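Local coordinates for protein glucosidase (Croceicoccus marinus, PDB 5Z3K) that probably hydrolyses O-glycosidic bonds as a beta-glucosidase of glycoside hydrolase family 39, built on a TIM barrel, at residues 166-169 and 170-173; 245-248 and 249-253. All blocks are in the same frame, centred on the assembly; numbering follows the deposited sequence.

Contact 1 (166-169 and 170-173); sequences SGTP and DQFY
Thr168 and Gln171 bind each other twice, each side chain reaching for the other's backbone. The amide N of Thr168 donates to OE1 of Gln171 over 2.8 Å, a fairly straight bond (163° at the hydrogen) that uses a lone pair in the carbonyl plane of the side-chain amide. In return Gln171 N donates to Thr168 OG1 over 3.2 Å. The threonine hydroxyl can take this bond because chi1 of 67° tucks OG1 between its own backbone N and carbonyl carbon. Gln171 leaves its backbone with CG anti to the carbonyl carbon (chi1 -68°) and then runs extended, passing CG 3.2 Å from OG1 on its way to Thr168 N. This reciprocal pair is a capping box with Thr168 as N-cap of helix 169-186, the helix that follows the barrel strand 151-154 in the TIM-barrel fold. Thr168 OG1 takes up the N-H of Gln171 in the first turn, and Gln171 OE1 that of the N-cap residue itself; Pro169 has none to offer. The regular i to i+4 pattern then takes over, with Phe172 N on Thr168 O and Tyr173 N on Pro169 O. Packing is tight on the aromatic side. Pro169 O sits 3.1 Å above one face of the Tyr173 ring, offset toward its rim, while Pro169 CB lies 3.6 Å from Tyr173 CZ; the phenol OH is bonded to Pro205 O. Phe172 swings away from the cap into a buried aromatic group, meeting Phe154, Phe165 and Phe206 edge-to-face. The capping-box side is turned to solvent: Thr168, Asp170 and Gln171 are exposed, and the Asp170 side chain is loosely placed, its CB coming to 3.9 Å from Thr168 OG1.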
ATOM      1  N   SER A 166      15.290 -14.450  13.388  1.00 23.17           N
ATOM      2  CA  SER A 166      16.480 -15.249  13.660  1.00 20.46           C
ATOM      3  C   SER A 166      16.159 -16.682  14.076  1.00 21.88           C
ATOM      4  O   SER A 166      17.072 -17.430  14.454  1.00 27.38           O
ATOM      5  CB  SER A 166      17.332 -14.574  14.731  1.00 27.38           C
ATOM      6  OG  SER A 166      16.583 -14.358  15.913  1.00 25.93           O
ATOM      7  N   GLY A 167      14.895 -17.087  14.028  1.00 19.31           N
ATOM      8  CA  GLY A 167      14.544 -18.473  14.260  1.00 19.79           C
ATOM      9  C   GLY A 167      14.733 -19.302  13.005  1.00 23.29           C
ATOM     10  O   GLY A 167      15.164 -18.814  11.960  1.00 24.29           O
ATOM     11  N   THR A 168      14.394 -20.584  13.108  1.00 22.06           N
ATOM     12  CA  THR A 168      14.417 -21.430  11.924  1.00 21.93           C
ATOM     13  C   THR A 168      13.107 -21.300  11.158  1.00 20.47           C
ATOM     14  O   THR A 168      12.109 -20.810  11.693  1.00 20.85           O
ATOM     15  CB  THR A 168      14.633 -22.890  12.305  1.00 22.40           C
ATOM     16  OG1 THR A 168      13.488 -23.369  13.031  1.00 19.89           O
ATOM     17  CG2 THR A 168      15.895 -23.046  13.133  1.00 24.64           C
ATOM     18  N   PRO A 169      13.076 -21.740   9.898  1.00 22.16           N
ATOM     19  CA  PRO A 169      11.786 -21.758   9.189  1.00 18.61           C
ATOM     20  C   PRO A 169      10.720 -22.559   9.908  1.00 22.93           C
ATOM     21  O   PRO A 169       9.580 -22.087  10.015  1.00 16.73           O
ATOM     22  CB  PRO A 169      12.147 -22.361   7.822  1.00 20.18           C
ATOM     23  CG  PRO A 169      13.575 -21.915   7.615  1.00 17.04           C
ATOM     24  CD  PRO A 169      14.210 -21.980   8.983  1.00 21.77           C
ATOM     25  N   ASP A 170      11.058 -23.756  10.418  1.00 19.72           N
ATOM     26  CA  ASP A 170      10.085 -24.534  11.182  1.00 20.65           C
ATOM     27  C   ASP A 170       9.502 -23.725  12.333  1.00 20.51           C
ATOM     28  O   ASP A 170       8.300 -23.806  12.610  1.00 20.70           O
ATOM     29  CB  ASP A 170      10.726 -25.815  11.723  1.00 27.22           C
ATOM     30  CG  ASP A 170      10.909 -26.876  10.654  1.00 35.27           C
ATOM     31  OD1 ASP A 170      10.091 -26.935   9.705  1.00 35.73           O
ATOM     32  OD2 ASP A 170      11.878 -27.659  10.773  1.00 38.89           O
ATOM     33  N   GLN A 171      10.344 -22.960  13.030  1.00 19.96           N
ATOM     34  CA  GLN A 171       9.843 -22.130  14.119  1.00 18.27           C
ATOM     35  C   GLN A 171       8.907 -21.056  13.586  1.00 19.73           C
ATOM     36  O   GLN A 171       7.871 -20.766  14.195  1.00 19.52           O
ATOM     37  CB  GLN A 171      11.008 -21.504  14.885  1.00 22.81           C
ATOM     38  CG  GLN A 171      11.840 -22.518  15.674  1.00 19.91           C
ATOM     39  CD  GLN A 171      13.025 -21.887  16.378  1.00 23.92           C
ATOM     40  OE1 GLN A 171      13.838 -21.196  15.764  1.00 21.47           O
ATOM     41  NE2 GLN A 171      13.123 -22.117  17.683  1.00 29.86           N
ATOM     42  N   PHE A 172       9.252 -20.467  12.440  1.00 17.97           N
ATOM     43  CA  PHE A 172       8.368 -19.489  11.809  1.00 18.11           C
ATOM     44  C   PHE A 172       7.043 -20.125  11.409  1.00 17.98           C
ATOM     45  O   PHE A 172       5.976 -19.547  11.641  1.00 18.47           O
ATOM     46  CB  PHE A 172       9.061 -18.857  10.597  1.00 16.91           C
ATOM     47  CG  PHE A 172       8.280 -17.732   9.965  1.00 17.34           C
ATOM     48  CD1 PHE A 172       7.263 -17.999   9.055  1.00 17.65           C
ATOM     49  CD2 PHE A 172       8.568 -16.411  10.274  1.00 17.64           C
ATOM     50  CE1 PHE A 172       6.533 -16.967   8.474  1.00 19.44           C
ATOM     51  CE2 PHE A 172       7.847 -15.371   9.688  1.00 14.60           C
ATOM     52  CZ  PHE A 172       6.825 -15.653   8.796  1.00 15.16           C
ATOM     53  N   TYR A 173       7.087 -21.325  10.814  1.00 18.94           N
ATOM     54  CA  TYR A 173       5.851 -21.977  10.381  1.00 18.47           C
ATOM     55  C   TYR A 173       4.942 -22.293  11.564  1.00 20.32           C
ATOM     56  O   TYR A 173       3.721 -22.110  11.488  1.00 19.83           O
ATOM     57  CB  TYR A 173       6.151 -23.274   9.617  1.00 18.14           C
ATOM     58  CG  TYR A 173       7.129 -23.183   8.463  1.00 18.75           C
ATOM     59  CD1 TYR A 173       7.324 -21.999   7.758  1.00 20.47           C
ATOM     60  CD2 TYR A 173       7.852 -24.305   8.068  1.00 22.61           C
ATOM     61  CE1 TYR A 173       8.226 -21.937   6.688  1.00 21.11           C
ATOM     62  CE2 TYR A 173       8.757 -24.252   7.017  1.00 19.64           C
ATOM     63  CZ  TYR A 173       8.944 -23.077   6.328  1.00 22.55           C
ATOM     64  OH  TYR A 173       9.845 -23.050   5.277  1.00 21.37           O
TER

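Contact 2 (245-248 and 249-253)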
ATOM      1  N   GLU A 245       3.950 -13.157 -11.352  1.00 15.12           N
ATOM      2  CA  GLU A 245       4.812 -14.281 -11.009  1.00 18.93           C
ATOM      3  C   GLU A 245       4.422 -14.891  -9.667  1.00 21.62           C
ATOM      4  O   GLU A 245       4.401 -16.119  -9.516  1.00 19.73           O
ATOM      5  CB  GLU A 245       6.272 -13.834 -11.001  1.00 17.25           C
ATOM      6  CG  GLU A 245       7.240 -14.941 -10.640  1.00 30.99           C
ATOM      7  CD  GLU A 245       7.231 -16.070 -11.654  1.00 37.74           C
ATOM      8  OE1 GLU A 245       6.756 -15.843 -12.791  1.00 36.13           O
ATOM      9  OE2 GLU A 245       7.696 -17.180 -11.311  1.00 37.12           O
ATOM     10  N   VAL A 246       4.089 -14.050  -8.689  1.00 16.25           N
ATOM     11  CA  VAL A 246       3.677 -14.559  -7.385  1.00 15.46           C
ATOM     12  C   VAL A 246       2.375 -15.330  -7.511  1.00 15.42           C
ATOM     13  O   VAL A 246       2.196 -16.394  -6.901  1.00 19.51           O
ATOM     14  CB  VAL A 246       3.554 -13.401  -6.380  1.00 13.72           C
ATOM     15  CG1 VAL A 246       2.995 -13.913  -5.072  1.00 16.44           C
ATOM     16  CG2 VAL A 246       4.903 -12.742  -6.179  1.00 14.72           C
ATOM     17  N   ARG A 247       1.442 -14.800  -8.301  1.00 18.46           N
ATOM     18  CA  ARG A 247       0.187 -15.492  -8.549  1.00 19.86           C
ATOM     19  C   ARG A 247       0.430 -16.898  -9.071  1.00 17.51           C
ATOM     20  O   ARG A 247      -0.193 -17.858  -8.602  1.00 18.14           O
ATOM     21  CB  ARG A 247      -0.655 -14.696  -9.548  1.00 16.64           C
ATOM     22  CG  ARG A 247      -1.982 -15.367  -9.865  1.00 16.37           C
ATOM     23  CD  ARG A 247      -2.982 -15.067  -8.770  1.00 14.88           C
ATOM     24  NE  ARG A 247      -3.044 -16.133  -7.774  1.00 18.24           N
ATOM     25  CZ  ARG A 247      -3.615 -16.013  -6.578  1.00 26.03           C
ATOM     26  NH1 ARG A 247      -4.167 -14.858  -6.213  1.00 17.93           N
ATOM     27  NH2 ARG A 247      -3.631 -17.051  -5.741  1.00 20.80           N
ATOM     28  N   ALA A 248       1.366 -17.044 -10.011  1.00 20.62           N
ATOM     29  CA  ALA A 248       1.638 -18.363 -10.592  1.00 19.65           C
ATOM     30  C   ALA A 248       2.208 -19.343  -9.563  1.00 21.70           C
ATOM     31  O   ALA A 248       1.879 -20.535  -9.588  1.00 21.97           O
ATOM     32  CB  ALA A 248       2.592 -18.223 -11.776  1.00 18.71           C
ATOM     33  N   ILE A 249       3.080 -18.870  -8.668  1.00 22.72           N
ATOM     34  CA  ILE A 249       3.663 -19.763  -7.664  1.00 22.24           C
ATOM     35  C   ILE A 249       2.622 -20.150  -6.623  1.00 24.64           C
ATOM     36  O   ILE A 249       2.547 -21.312  -6.196  1.00 24.01           O
ATOM     37  CB  ILE A 249       4.894 -19.106  -7.015  1.00 22.79           C
ATOM     38  CG1 ILE A 249       6.019 -18.964  -8.029  1.00 21.76           C
ATOM     39  CG2 ILE A 249       5.368 -19.898  -5.794  1.00 25.76           C
ATOM     40  CD1 ILE A 249       7.014 -17.926  -7.642  1.00 23.04           C
ATOM     41  N   VAL A 250       1.804 -19.188  -6.194  1.00 21.43           N
ATOM     42  CA  VAL A 250       0.753 -19.490  -5.227  1.00 25.41           C
ATOM     43  C   VAL A 250      -0.257 -20.468  -5.819  1.00 21.42           C
ATOM     44  O   VAL A 250      -0.700 -21.408  -5.146  1.00 22.08           O
ATOM     45  CB  VAL A 250       0.082 -18.188  -4.749  1.00 20.44           C
ATOM     46  CG1 VAL A 250      -1.128 -18.496  -3.891  1.00 21.87           C
ATOM     47  CG2 VAL A 250       1.090 -17.343  -3.974  1.00 18.54           C
ATOM     48  N   ASP A 251      -0.639 -20.270  -7.082  1.00 20.71           N
ATOM     49  CA  ASP A 251      -1.590 -21.195  -7.700  1.00 23.50           C
ATOM     50  C   ASP A 251      -0.999 -22.595  -7.820  1.00 22.34           C
ATOM     51  O   ASP A 251      -1.721 -23.595  -7.711  1.00 25.01           O
ATOM     52  CB  ASP A 251      -1.998 -20.700  -9.086  1.00 20.07           C
ATOM     53  CG  ASP A 251      -2.948 -19.514  -9.052  1.00 23.91           C
ATOM     54  OD1 ASP A 251      -3.532 -19.198  -7.986  1.00 23.61           O
ATOM     55  OD2 ASP A 251      -3.105 -18.892 -10.123  1.00 24.21           O
ATOM     56  N   LYS A 252       0.274 -22.681  -8.009  1.00 20.11           N
ATOM     57  CA  LYS A 252       0.957 -23.942  -8.175  1.00 26.83           C
ATOM     58  C   LYS A 252       0.780 -24.810  -6.956  1.00 25.74           C
ATOM     59  O   LYS A 252       0.806 -25.958  -7.068  1.00 27.13           O
ATOM     60  CB  LYS A 252       2.394 -23.683  -8.494  1.00 29.13           C
ATOM     61  CG  LYS A 252       3.326 -24.852  -8.634  1.00 39.00           C
ATOM     62  CD  LYS A 252       4.766 -24.392  -8.538  1.00 41.36           C
ATOM     63  CE  LYS A 252       5.099 -23.551  -9.730  1.00 43.97           C
ATOM     64  NZ  LYS A 252       6.396 -22.843  -9.712  1.00 40.51           N
ATOM     65  N   TYR A 253       0.673 -24.228  -5.786  1.00 23.66           N
ATOM     66  CA  TYR A 253       0.428 -24.972  -4.557  1.00 25.88           C
ATOM     67  C   TYR A 253      -1.054 -25.157  -4.269  1.00 22.29           C
ATOM     68  O   TYR A 253      -1.409 -25.545  -3.151  1.00 29.04           O
ATOM     69  CB  TYR A 253       1.114 -24.288  -3.372  1.00 24.27           C
ATOM     70  CG  TYR A 253       2.613 -24.481  -3.392  1.00 29.32           C
ATOM     71  CD1 TYR A 253       3.417 -23.686  -4.193  1.00 22.28           C
ATOM     72  CD2 TYR A 253       3.217 -25.484  -2.641  1.00 25.48           C
ATOM     73  CE1 TYR A 253       4.782 -23.864  -4.236  1.00 24.52           C
ATOM     74  CE2 TYR A 253       4.586 -25.668  -2.674  1.00 24.15           C
ATOM     75  CZ  TYR A 253       5.362 -24.854  -3.479  1.00 29.11           C
ATOM     76  OH  TYR A 253       6.724 -25.023  -3.533  1.00 26.83           O
TER
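Backbone N-H groups of Ile249, Val250, Asp251 and Lys252 donate in turn to the carbonyls of Glu245, Val246, Arg247 and Ala248, with Val250 N to Val246 O the straightest at 171° and Lys252 N to Ala248 O more bent. This is the C-terminal part of helix 238-252, the helical arm of a beta-alpha-beta unit of the TIM barrel between strands 223-229 and 259-266. Its inner face is apolar: Val246 CG1 approaches Val250 CG2 at 4.1 Å, and both valines rest on Leu224 and Leu260 of the two flanking strands. Ile249 turns to another neighbour, Leu211 of helix 208-216. Its CG1 passes 3.6 Å from Glu245 O, and its CD1 lies beside the carboxylate of the exposed Glu245, 3.8 Å from OE2.

The polar pair is Arg247 and Asp251, one turn apart. Arg247 starts with CG anti to its backbone N (chi1 180°), then bends at both chi2 and chi3, which folds the guanidinium back toward the aspartate. The two side chains run at about a right angle, yet the planes of the guanidinium and carboxylate are turned just 21° from each other. The salt bridge is forked but weak in its hydrogen bonds, both strongly bent. Arg247 has a further hold in Thr258 O, which accepts from NH1 and ties the group to the loop leading into strand 259-266. Val250 CG1 packs obliquely against the guanidinium, 3.4 Å from NH2, while Asp251 OD1 alone receives both Arg247 NE and Arg247 NH2, each at 3.1 Å.

Overall arrangement
Contact 1 comes first along the chain and contact 2 second, both within the family 39 sequence range: contact 1 at a loop-to-helix junction, contact 2 within a helix, both of the same TIM barrel. Contact 1 opens helix 169-186, which leads into strand 191-197; contact 2 lies in the C-terminal part of helix 238-252, which leads into strand 259-266. Their centres are about 22 Å apart and their nearest atoms about 10 Å, so they do not touch. Helix 208-216 bridges the gap: Phe210 and Tyr213 meet residues of 170-173, while Leu211 packs on 249-253. One lies at a helix start and the other in the last turns of a helix, in the helical layer around the eight-stranded barrel.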